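Local coordinates for protein glycosaminoglycan xylosylkinase (Hydra vulgaris, PDB 5XOM) that probably phosphorylates xylose in the glycosaminoglycan linkage region of proteoglycans, as a secretory-pathway kinase of the Fam20 family, at residues Ala150-Ala162 and Ala201-Leu214. Sequence-based numbering, arbitrary orientation.
Sequences APPVVGRYINLAA and ASNVTMEGALILWL. With NAG (2-acetamido-2-deoxy-beta-D-glucopyranose), chain C.
Tyr-157 and Glu-207 stand side by side on strands 153-159 and 205-212, the carboxylate plane turned 77° from the ring. Glu-207 OE2 lies 3.9 Å from Tyr-157 CE1, and a water at the ring edge joins the two side chains, 2.6 Å from Tyr-157 OH and donating a hydrogen bond to Glu-207 OE2. Farther along this face, Val-153 CG2 packs alongside Ile-211 CG1 at 3.7 Å. On the other face Leu-210 lies across Arg-156, CD1 against CB and CD2 near CD and NH1. Beyond the strand end, Leu-160 lies across Met-206, which shares the face of Leu-210 and whose bend at chi3 (-93°) carries CE to 4.0 Å from Leu-160 CD1.

The backbones form a regular antiparallel ladder: paired bonds link Val-154 with Leu-210, Arg-156 with Gly-208 and Ile-158 with Met-206, and Leu-160 N donates to Val-204 O where the strand gives way to a helix. Asn-159 caps that helix. With CG anti to the backbone N (chi1 -179°), its OD1 accepts from Ala-162 N at 2.7 Å while resting 3.8 Å from Val-204 CG2. A leucine at Asn-159 would probably leave Ala-162 N without its capping acceptor and let the first helical turn fray. Next to Val-204, in the type II' turn from Ser-202 to Thr-205, Asn-203 carries an N-linked NAG.

Outer partners fix the charged ends: Arg-156 reaches Glu-163 and the carbonyls of Met-77 and Ala-80, while Glu-207 OE1 meets Arg-117 and His-132. Within the chain, 153-159 is an outermost strand of the five-stranded antiparallel sheet, consistent with a kinase-like N-lobe; 205-212 separates it from 106-112, helix 67-79 packs on the Val-154 and Leu-212 side, and helix 132-144 on Val-153 and Ala-209.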
loop_
_atom_site.group_PDB
_atom_site.type_symbol
_atom_site.label_atom_id
_atom_site.label_comp_id
_atom_site.label_asym_id
_atom_site.label_seq_id
_atom_site.Cartn_x
_atom_site.Cartn_y
_atom_site.Cartn_z
ATOM N N ALA A 150 -9.738 13.227 2.206
ATOM C CA ALA A 150 -9.081 14.517 2.087
ATOM C C ALA A 150 -7.920 14.435 1.105
ATOM O O ALA A 150 -7.129 13.486 1.178
ATOM C CB ALA A 150 -8.568 14.983 3.455
ATOM N N PRO A 151 -7.795 15.389 0.183
ATOM C CA PRO A 151 -6.663 15.413 -0.734
ATOM C C PRO A 151 -5.323 15.657 0.059
ATOM O O PRO A 151 -5.356 16.329 1.082
ATOM C CB PRO A 151 -6.948 16.577 -1.679
ATOM C CG PRO A 151 -8.259 17.128 -1.295
ATOM C CD PRO A 151 -8.727 16.515 -0.026
ATOM N N PRO A 152 -4.244 15.096 -0.443
ATOM C CA PRO A 152 -2.936 15.300 0.236
ATOM C C PRO A 152 -2.570 16.772 0.414
ATOM O O PRO A 152 -2.765 17.603 -0.476
ATOM C CB PRO A 152 -1.952 14.586 -0.700
ATOM C CG PRO A 152 -2.765 13.520 -1.374
ATOM C CD PRO A 152 -4.224 13.941 -1.356
ATOM N N VAL A 153 -2.009 17.080 1.587
ATOM C CA VAL A 153 -1.561 18.423 1.957
ATOM C C VAL A 153 -0.141 18.344 2.499
ATOM O O VAL A 153 0.175 17.464 3.308
ATOM C CB VAL A 153 -2.490 19.060 3.010
ATOM C CG1 VAL A 153 -2.043 20.484 3.321
ATOM C CG2 VAL A 153 -3.955 19.016 2.554
ATOM N N VAL A 154 0.708 19.287 2.094
ATOM C CA VAL A 154 2.058 19.385 2.638
ATOM C C VAL A 154 2.371 20.835 2.992
ATOM O O VAL A 154 1.930 21.769 2.309
ATOM C CB VAL A 154 3.112 18.826 1.654
ATOM C CG1 VAL A 154 3.527 19.875 0.624
ATOM C CG2 VAL A 154 4.306 18.352 2.405
ATOM N N GLY A 155 3.115 21.014 4.086
ATOM C CA GLY A 155 3.669 22.309 4.399
ATOM C C GLY A 155 4.925 22.576 3.593
ATOM O O GLY A 155 5.646 21.660 3.194
ATOM N N ARG A 156 5.174 23.854 3.318
ATOM C CA ARG A 156 6.363 24.175 2.548
ATOM C C ARG A 156 6.754 25.630 2.742
ATOM O O ARG A 156 5.886 26.499 2.843
ATOM C CB ARG A 156 6.115 23.903 1.070
ATOM C CG ARG A 156 7.298 24.198 0.199
ATOM C CD ARG A 156 7.093 23.542 -1.156
ATOM N NE ARG A 156 7.958 24.104 -2.180
ATOM C CZ ARG A 156 8.018 23.652 -3.424
ATOM N NH1 ARG A 156 7.273 22.619 -3.835
ATOM N NH2 ARG A 156 8.845 24.220 -4.299
ATOM N N TYR A 157 8.063 25.884 2.771
ATOM C CA TYR A 157 8.606 27.238 2.790
ATOM C C TYR A 157 8.923 27.658 1.361
ATOM O O TYR A 157 9.783 27.057 0.711
ATOM C CB TYR A 157 9.861 27.319 3.657
ATOM C CG TYR A 157 9.635 26.980 5.117
ATOM C CD1 TYR A 157 9.057 27.902 5.983
ATOM C CD2 TYR A 157 10.029 25.750 5.634
ATOM C CE1 TYR A 157 8.856 27.604 7.321
ATOM C CE2 TYR A 157 9.837 25.443 6.976
ATOM C CZ TYR A 157 9.250 26.375 7.811
ATOM O OH TYR A 157 9.061 26.076 9.140
ATOM N N ILE A 158 8.214 28.671 0.870
ATOM C CA ILE A 158 8.312 29.125 -0.515
ATOM C C ILE A 158 9.175 30.376 -0.567
ATOM O O ILE A 158 8.877 31.366 0.111
ATOM C CB ILE A 158 6.925 29.422 -1.107
ATOM C CG1 ILE A 158 6.008 28.194 -1.021
ATOM C CG2 ILE A 158 7.073 29.893 -2.540
ATOM C CD1 ILE A 158 6.375 27.079 -1.976
ATOM N N ASN A 159 10.230 30.349 -1.380
ATOM C CA ASN A 159 10.978 31.571 -1.678
ATOM C C ASN A 159 10.212 32.331 -2.755
ATOM O O ASN A 159 10.281 31.989 -3.937
ATOM C CB ASN A 159 12.393 31.248 -2.143
ATOM C CG ASN A 159 13.210 32.501 -2.437
ATOM O OD1 ASN A 159 12.714 33.475 -3.003
ATOM N ND2 ASN A 159 14.474 32.472 -2.058
ATOM N N LEU A 160 9.488 33.380 -2.357
ATOM C CA LEU A 160 8.647 34.087 -3.318
ATOM C C LEU A 160 9.479 34.723 -4.424
ATOM O O LEU A 160 9.070 34.726 -5.590
ATOM C CB LEU A 160 7.808 35.156 -2.616
ATOM C CG LEU A 160 6.740 34.702 -1.623
ATOM C CD1 LEU A 160 6.135 35.921 -0.944
ATOM C CD2 LEU A 160 5.666 33.870 -2.327
ATOM N N ALA A 161 10.662 35.245 -4.083
ATOM C CA ALA A 161 11.479 35.932 -5.078
ATOM C C ALA A 161 12.025 34.963 -6.120
ATOM O O ALA A 161 11.993 35.256 -7.319
ATOM C CB ALA A 161 12.620 36.685 -4.393
ATOM N N ALA A 162 12.515 33.799 -5.693
ATOM C CA ALA A 162 13.140 32.862 -6.619
ATOM C C ALA A 162 12.154 31.912 -7.291
ATOM O O ALA A 162 12.374 31.528 -8.445
ATOM C CB ALA A 162 14.209 32.036 -5.894
ATOM N N ALA A 201 5.507 37.298 3.820
ATOM C CA ALA A 201 6.610 36.391 4.080
ATOM C C ALA A 201 7.483 36.906 5.224
ATOM O O ALA A 201 7.275 37.998 5.755
ATOM C CB ALA A 201 7.458 36.215 2.820
ATOM N N SER A 202 8.455 36.080 5.619
ATOM C CA SER A 202 9.602 36.509 6.429
ATOM C C SER A 202 10.737 36.831 5.458
ATOM O O SER A 202 11.346 35.922 4.888
ATOM C CB SER A 202 10.009 35.427 7.424
ATOM O OG SER A 202 8.881 34.934 8.121
ATOM N N ASN A 203 10.994 38.135 5.249
ATOM C CA ASN A 203 11.823 38.697 4.174
ATOM C C ASN A 203 11.194 38.204 2.865
ATOM O O ASN A 203 10.223 38.811 2.398
ATOM C CB ASN A 203 13.368 38.457 4.310
ATOM C CG ASN A 203 14.186 39.220 3.179
ATOM O OD1 ASN A 203 13.554 39.621 2.211
ATOM N ND2 ASN A 203 15.555 39.428 3.278
ATOM N N VAL A 204 11.677 37.120 2.262
ATOM C CA VAL A 204 11.040 36.592 1.057
ATOM C C VAL A 204 10.568 35.153 1.206
ATOM O O VAL A 204 10.064 34.580 0.233
ATOM C CB VAL A 204 11.953 36.721 -0.182
ATOM C CG1 VAL A 204 12.352 38.169 -0.416
ATOM C CG2 VAL A 204 13.186 35.858 -0.027
ATOM N N THR A 205 10.702 34.547 2.380
ATOM C CA THR A 205 10.354 33.139 2.577
ATOM C C THR A 205 8.954 33.051 3.174
ATOM O O THR A 205 8.730 33.481 4.311
ATOM C CB THR A 205 11.377 32.448 3.475
ATOM O OG1 THR A 205 12.677 32.587 2.877
ATOM C CG2 THR A 205 11.054 30.963 3.643
ATOM N N MET A 206 8.011 32.492 2.418
ATOM C CA MET A 206 6.627 32.427 2.869
ATOM C C MET A 206 6.236 30.989 3.181
ATOM O O MET A 206 6.318 30.106 2.316
ATOM C CB MET A 206 5.682 33.043 1.838
ATOM C CG MET A 206 4.213 32.951 2.219
ATOM S SD MET A 206 3.136 33.508 0.897
ATOM C CE MET A 206 2.918 35.202 1.336
ATOM N N GLU A 207 5.812 30.772 4.421
ATOM C CA GLU A 207 5.298 29.490 4.873
ATOM C C GLU A 207 3.855 29.318 4.414
ATOM O O GLU A 207 3.059 30.264 4.451
ATOM C CB GLU A 207 5.390 29.424 6.402
ATOM C CG GLU A 207 4.854 28.160 7.048
ATOM C CD GLU A 207 4.828 28.246 8.574
ATOM O OE1 GLU A 207 3.917 27.655 9.191
ATOM O OE2 GLU A 207 5.705 28.916 9.158
ATOM N N GLY A 208 3.513 28.105 3.994
ATOM C CA GLY A 208 2.140 27.828 3.626
ATOM C C GLY A 208 1.902 26.343 3.448
ATOM O O GLY A 208 2.779 25.517 3.705
ATOM N N ALA A 209 0.691 26.019 3.001
ATOM C CA ALA A 209 0.267 24.649 2.752
ATOM C C ALA A 209 -0.090 24.483 1.283
ATOM O O ALA A 209 -0.697 25.373 0.681
ATOM C CB ALA A 209 -0.940 24.273 3.630
ATOM N N LEU A 210 0.301 23.349 0.706
ATOM C CA LEU A 210 -0.044 22.987 -0.665
ATOM C C LEU A 210 -1.064 21.857 -0.629
ATOM O O LEU A 210 -0.852 20.852 0.063
ATOM C CB LEU A 210 1.199 22.549 -1.449
ATOM C CG LEU A 210 2.176 23.591 -2.012
ATOM C CD1 LEU A 210 2.779 24.451 -0.930
ATOM C CD2 LEU A 210 3.287 22.897 -2.780
ATOM N N ILE A 211 -2.164 22.014 -1.372
ATOM C CA ILE A 211 -3.222 21.009 -1.454
ATOM C C ILE A 211 -3.363 20.573 -2.906
ATOM O O ILE A 211 -3.579 21.413 -3.787
ATOM C CB ILE A 211 -4.565 21.542 -0.926
ATOM C CG1 ILE A 211 -4.420 22.061 0.508
ATOM C CG2 ILE A 211 -5.632 20.433 -0.984
ATOM C CD1 ILE A 211 -4.294 23.567 0.610
ATOM N N LEU A 212 -3.261 19.264 -3.148
ATOM C CA LEU A 212 -3.360 18.724 -4.502
ATOM C C LEU A 212 -4.742 18.917 -5.107
ATOM O O LEU A 212 -5.769 18.646 -4.472
ATOM C CB LEU A 212 -3.051 17.229 -4.528
ATOM C CG LEU A 212 -1.622 16.732 -4.420
ATOM C CD1 LEU A 212 -1.639 15.216 -4.451
ATOM C CD2 LEU A 212 -0.774 17.292 -5.555
ATOM N N TRP A 213 -4.754 19.329 -6.370
ATOM C CA TRP A 213 -5.957 19.216 -7.179
ATOM C C TRP A 213 -6.340 17.762 -7.389
ATOM O O TRP A 213 -5.482 16.900 -7.596
ATOM C CB TRP A 213 -5.738 19.835 -8.548
ATOM C CG TRP A 213 -5.920 21.278 -8.618
ATOM C CD1 TRP A 213 -5.786 22.145 -7.583
ATOM C CD2 TRP A 213 -6.288 22.036 -9.754
ATOM N NE1 TRP A 213 -6.036 23.425 -8.030
ATOM C CE2 TRP A 213 -6.350 23.386 -9.358
ATOM C CE3 TRP A 213 -6.563 21.710 -11.083
ATOM C CZ2 TRP A 213 -6.679 24.407 -10.239
ATOM C CZ3 TRP A 213 -6.888 22.731 -11.952
ATOM C CH2 TRP A 213 -6.944 24.068 -11.533
ATOM N N LEU A 214 -7.639 17.501 -7.370
ATOM C CA LEU A 214 -8.135 16.236 -7.875
ATOM C C LEU A 214 -7.944 16.180 -9.392
ATOM O O LEU A 214 -8.070 17.204 -10.074
ATOM C CB LEU A 214 -9.617 16.062 -7.523
ATOM C CG LEU A 214 -9.946 15.479 -6.144
ATOM C CD1 LEU A 214 -9.439 16.380 -5.019
ATOM C CD2 LEU A 214 -11.435 15.261 -6.014
HETATM C C1 NAG C . 16.694 39.354 4.183
HETATM C C2 NAG C . 18.026 39.967 3.530
HETATM C C3 NAG C . 18.587 41.168 4.312
HETATM C C4 NAG C . 17.515 42.148 4.739
HETATM C C5 NAG C . 16.524 41.404 5.597
HETATM C C6 NAG C . 15.397 42.287 6.074
HETATM C C7 NAG C . 19.135 37.967 2.521
HETATM C C8 NAG C . 20.374 37.118 2.571
HETATM N N2 NAG C . 19.090 38.979 3.396
HETATM O O3 NAG C . 19.558 41.845 3.518
HETATM O O4 NAG C . 18.110 43.167 5.537
HETATM O O5 NAG C . 15.915 40.387 4.806
HETATM O O6 NAG C . 14.821 41.782 7.271
HETATM O O7 NAG C . 18.216 37.725 1.753
HETATM O O HOH W 1 7.524 27.320 10.831
#